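PDB 3IGM: PF14_0633 protein from Plasmodium falciparum, which probably acts as a sequence-specific transcription factor, gripping its cognate DNA through an AP2 domain that crystallises as a domain-swapped dimer. Local coordinates for residues Trp20-Tyr25 with Arg33-Lys38. Numbering follows the deposited sequence.
Sequences WLAFFY and RTFHPK. With nucleotides of chain B; nucleotides of chain C.
W20 and A22 pair with F35 and R33 through four backbone hydrogen bonds, the shortest from F35 N to W20 O at 2.7 Å. Between them L21 and T34 form a non-hydrogen-bonded pair whose side chains lie side by side, L21 CD2 3.2 Å from T34 OG1. L21 CD1 lies 4.1 Å from C5 of DC3 in chain B, where a branched apolar side chain can make van der Waals contact with the base. The two strands belong to the antiparallel three-stranded sheet of the AP2 domain, whose L21, F23 and T34 face meets DNA. F23 lays its ring over the exocyclic amine of DC3 in chain C, CE1 3.4 Å from N4. Phosphates are held from strand 29-35 and just beyond: T34 N donates to OP2 of DC3 in chain B (2.8 Å), and H36 NE2 to OP2 of DG2 in chain B. On the other face, the short A22 side chain lets the F35 ring come close, F35 CE2 sitting 4.1 Å from A22 CB, while the F35 ring edge faces W20 O. The face carrying W20, A22 and F35 receives the second subunit: F54 of that subunit packs on A22 and meets F24 edge-to-face, and its K44 O accepts a hydrogen bond from W20 NE1.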
loop_
_atom_site.group_PDB
_atom_site.type_symbol
_atom_site.label_atom_id
_atom_site.label_comp_id
_atom_site.label_asym_id
_atom_site.label_seq_id
_atom_site.Cartn_x
_atom_site.Cartn_y
_atom_site.Cartn_z
ATOM N N TRP A 20 -9.873 3.219 2.312
ATOM C CA TRP A 20 -11.057 3.221 3.150
ATOM C C TRP A 20 -12.225 3.680 2.307
ATOM O O TRP A 20 -12.124 4.703 1.618
ATOM C CB TRP A 20 -10.909 4.227 4.307
ATOM C CG TRP A 20 -9.724 3.999 5.187
ATOM C CD1 TRP A 20 -8.523 4.641 5.131
ATOM C CD2 TRP A 20 -9.630 3.051 6.260
ATOM N NE1 TRP A 20 -7.680 4.147 6.108
ATOM C CE2 TRP A 20 -8.338 3.170 6.812
ATOM C CE3 TRP A 20 -10.518 2.109 6.805
ATOM C CZ2 TRP A 20 -7.904 2.381 7.892
ATOM C CZ3 TRP A 20 -10.080 1.319 7.880
ATOM C CH2 TRP A 20 -8.789 1.469 8.409
ATOM N N LEU A 21 -13.333 2.943 2.348
ATOM C CA LEU A 21 -14.568 3.476 1.800
ATOM C C LEU A 21 -15.547 3.767 2.924
ATOM O O LEU A 21 -15.696 2.987 3.861
ATOM C CB LEU A 21 -15.208 2.587 0.724
ATOM C CG LEU A 21 -14.443 1.908 -0.416
ATOM C CD1 LEU A 21 -15.392 1.539 -1.548
ATOM C CD2 LEU A 21 -13.252 2.656 -0.942
ATOM N N ALA A 22 -16.169 4.931 2.833
ATOM C CA ALA A 22 -17.233 5.328 3.734
ATOM C C ALA A 22 -18.535 5.024 3.012
ATOM O O ALA A 22 -18.817 5.570 1.926
ATOM C CB ALA A 22 -17.112 6.826 4.065
ATOM N N PHE A 23 -19.297 4.114 3.599
ATOM C CA PHE A 23 -20.577 3.673 3.072
ATOM C C PHE A 23 -21.666 4.410 3.814
ATOM O O PHE A 23 -21.631 4.504 5.033
ATOM C CB PHE A 23 -20.736 2.150 3.229
ATOM C CG PHE A 23 -19.907 1.362 2.249
ATOM C CD1 PHE A 23 -20.462 0.931 1.040
ATOM C CD2 PHE A 23 -18.566 1.094 2.511
ATOM C CE1 PHE A 23 -19.703 0.236 0.114
ATOM C CE2 PHE A 23 -17.785 0.398 1.587
ATOM C CZ PHE A 23 -18.358 -0.040 0.383
ATOM N N PHE A 24 -22.625 4.950 3.075
ATOM C CA PHE A 24 -23.658 5.800 3.663
ATOM C C PHE A 24 -24.956 5.611 2.899
ATOM O O PHE A 24 -24.950 5.235 1.724
ATOM C CB PHE A 24 -23.228 7.292 3.649
ATOM C CG PHE A 24 -22.991 7.863 2.260
ATOM C CD1 PHE A 24 -23.953 8.665 1.641
ATOM C CD2 PHE A 24 -21.809 7.616 1.583
ATOM C CE1 PHE A 24 -23.730 9.198 0.359
ATOM C CE2 PHE A 24 -21.579 8.137 0.305
ATOM C CZ PHE A 24 -22.534 8.930 -0.305
ATOM N N TYR A 25 -26.068 5.877 3.566
ATOM C CA TYR A 25 -27.360 5.853 2.895
ATOM C C TYR A 25 -27.724 7.223 2.338
ATOM O O TYR A 25 -27.548 8.243 3.009
ATOM C CB TYR A 25 -28.448 5.288 3.816
ATOM C CG TYR A 25 -28.362 3.778 3.891
ATOM C CD1 TYR A 25 -28.917 2.975 2.892
ATOM C CD2 TYR A 25 -27.680 3.153 4.934
ATOM C CE1 TYR A 25 -28.807 1.581 2.944
ATOM C CE2 TYR A 25 -27.578 1.763 4.999
ATOM C CZ TYR A 25 -28.141 0.990 4.002
ATOM O OH TYR A 25 -28.033 -0.380 4.074
ATOM N N ARG A 33 -17.954 6.395 -0.642
ATOM C CA ARG A 33 -16.950 7.392 -0.980
ATOM C C ARG A 33 -15.565 6.834 -0.642
ATOM O O ARG A 33 -15.335 6.330 0.463
ATOM C CB ARG A 33 -17.231 8.704 -0.244
ATOM C CG ARG A 33 -16.152 9.786 -0.367
ATOM C CD ARG A 33 -16.228 10.597 -1.650
ATOM N NE ARG A 33 -17.474 11.352 -1.785
ATOM C CZ ARG A 33 -17.590 12.668 -1.603
ATOM N NH1 ARG A 33 -16.550 13.417 -1.242
ATOM N NH2 ARG A 33 -18.763 13.243 -1.790
ATOM N N THR A 34 -14.655 6.940 -1.602
ATOM C CA THR A 34 -13.332 6.366 -1.496
ATOM C C THR A 34 -12.281 7.331 -0.920
ATOM O O THR A 34 -12.160 8.478 -1.367
ATOM C CB THR A 34 -12.886 5.861 -2.885
ATOM O OG1 THR A 34 -13.753 4.784 -3.296
ATOM C CG2 THR A 34 -11.459 5.379 -2.845
ATOM N N PHE A 35 -11.514 6.839 0.053
ATOM C CA PHE A 35 -10.437 7.606 0.682
ATOM C C PHE A 35 -9.112 6.839 0.654
ATOM O O PHE A 35 -8.847 5.998 1.529
ATOM C CB PHE A 35 -10.809 7.958 2.129
ATOM C CG PHE A 35 -11.973 8.905 2.245
ATOM C CD1 PHE A 35 -11.758 10.292 2.315
ATOM C CD2 PHE A 35 -13.275 8.421 2.281
ATOM C CE1 PHE A 35 -12.823 11.173 2.422
ATOM C CE2 PHE A 35 -14.358 9.293 2.390
ATOM C CZ PHE A 35 -14.129 10.679 2.462
ATOM N N HIS A 36 -8.295 7.118 -0.360
ATOM C CA HIS A 36 -6.946 6.553 -0.453
ATOM C C HIS A 36 -6.015 7.254 0.532
ATOM O O HIS A 36 -6.165 8.464 0.770
ATOM C CB HIS A 36 -6.376 6.738 -1.864
ATOM C CG HIS A 36 -7.013 5.857 -2.890
ATOM N ND1 HIS A 36 -6.653 4.538 -3.065
ATOM C CD2 HIS A 36 -7.997 6.102 -3.787
ATOM C CE1 HIS A 36 -7.380 4.010 -4.032
ATOM N NE2 HIS A 36 -8.201 4.940 -4.490
ATOM N N PRO A 37 -5.039 6.510 1.093
ATOM C CA PRO A 37 -4.011 7.199 1.860
ATOM C C PRO A 37 -3.484 8.388 1.073
ATOM O O PRO A 37 -3.291 8.313 -0.156
ATOM C CB PRO A 37 -2.924 6.136 2.028
ATOM C CG PRO A 37 -3.666 4.836 1.998
ATOM C CD PRO A 37 -4.835 5.048 1.067
ATOM N N LYS A 38 -3.292 9.493 1.777
ATOM C CA LYS A 38 -2.766 10.710 1.190
ATOM C C LYS A 38 -1.438 10.412 0.502
ATOM O O LYS A 38 -0.600 9.682 1.052
ATOM C CB LYS A 38 -2.591 11.778 2.279
ATOM C CG LYS A 38 -3.757 11.861 3.282
ATOM C CD LYS A 38 -5.082 12.234 2.608
ATOM C CE LYS A 38 -6.228 12.284 3.621
ATOM N NZ LYS A 38 -7.559 12.411 2.943
ATOM P P DG B 2 -9.700 6.053 -7.234
ATOM O OP1 DG B 2 -9.023 7.261 -6.705
ATOM O OP2 DG B 2 -9.610 4.761 -6.515
ATOM O "O5'" DG B 2 -11.252 6.358 -7.394
ATOM C "C5'" DG B 2 -11.729 7.534 -8.028
ATOM C "C4'" DG B 2 -13.238 7.449 -8.057
ATOM O "O4'" DG B 2 -13.640 6.259 -8.786
ATOM C "C3'" DG B 2 -13.888 7.352 -6.678
ATOM O "O3'" DG B 2 -15.061 8.167 -6.671
ATOM C "C2'" DG B 2 -14.218 5.867 -6.499
ATOM C "C1'" DG B 2 -14.338 5.360 -7.937
ATOM N N9 DG B 2 -13.790 4.016 -8.114
ATOM C C8 DG B 2 -12.683 3.486 -7.500
ATOM N N7 DG B 2 -12.425 2.259 -7.848
ATOM C C5 DG B 2 -13.429 1.952 -8.756
ATOM C C6 DG B 2 -13.668 0.748 -9.458
ATOM O O6 DG B 2 -12.999 -0.287 -9.406
ATOM N N1 DG B 2 -14.784 0.834 -10.288
ATOM C C2 DG B 2 -15.590 1.953 -10.405
ATOM N N2 DG B 2 -16.637 1.861 -11.234
ATOM N N3 DG B 2 -15.387 3.093 -9.738
ATOM C C4 DG B 2 -14.287 3.018 -8.927
ATOM P P DC B 3 -16.072 8.233 -5.435
ATOM O OP1 DC B 3 -16.821 9.502 -5.533
ATOM O OP2 DC B 3 -15.341 7.899 -4.185
ATOM O "O5'" DC B 3 -17.112 7.070 -5.795
ATOM C "C5'" DC B 3 -17.836 7.147 -7.026
ATOM C "C4'" DC B 3 -18.553 5.841 -7.303
ATOM O "O4'" DC B 3 -17.581 4.776 -7.387
ATOM C "C3'" DC B 3 -19.506 5.391 -6.200
ATOM O "O3'" DC B 3 -20.803 5.824 -6.571
ATOM C "C2'" DC B 3 -19.355 3.865 -6.145
ATOM C "C1'" DC B 3 -18.286 3.570 -7.188
ATOM N N1 DC B 3 -17.264 2.560 -6.817
ATOM C C2 DC B 3 -17.364 1.288 -7.413
ATOM O O2 DC B 3 -18.290 1.046 -8.210
ATOM N N3 DC B 3 -16.432 0.365 -7.096
ATOM C C4 DC B 3 -15.440 0.649 -6.236
ATOM N N4 DC B 3 -14.550 -0.327 -5.991
ATOM C C5 DC B 3 -15.329 1.938 -5.610
ATOM C C6 DC B 3 -16.260 2.855 -5.923
ATOM P P DC C 3 -14.086 -4.972 7.834
ATOM O OP1 DC C 3 -13.236 -6.041 8.400
ATOM O OP2 DC C 3 -13.774 -3.557 8.174
ATOM O "O5'" DC C 3 -14.112 -5.117 6.227
ATOM C "C5'" DC C 3 -13.901 -6.388 5.625
ATOM C "C4'" DC C 3 -14.387 -6.493 4.188
ATOM O "O4'" DC C 3 -15.751 -6.037 3.993
ATOM C "C3'" DC C 3 -13.542 -5.786 3.131
ATOM O "O3'" DC C 3 -13.201 -6.804 2.240
ATOM C "C2'" DC C 3 -14.518 -4.852 2.434
ATOM C "C1'" DC C 3 -15.810 -5.648 2.638
ATOM N N1 DC C 3 -17.052 -4.871 2.337
ATOM C C2 DC C 3 -18.066 -5.449 1.554
ATOM O O2 DC C 3 -17.930 -6.597 1.125
ATOM N N3 DC C 3 -19.181 -4.727 1.287
ATOM C C4 DC C 3 -19.293 -3.484 1.765
ATOM N N4 DC C 3 -20.396 -2.801 1.474
ATOM C C5 DC C 3 -18.280 -2.884 2.567
ATOM C C6 DC C 3 -17.182 -3.600 2.826
#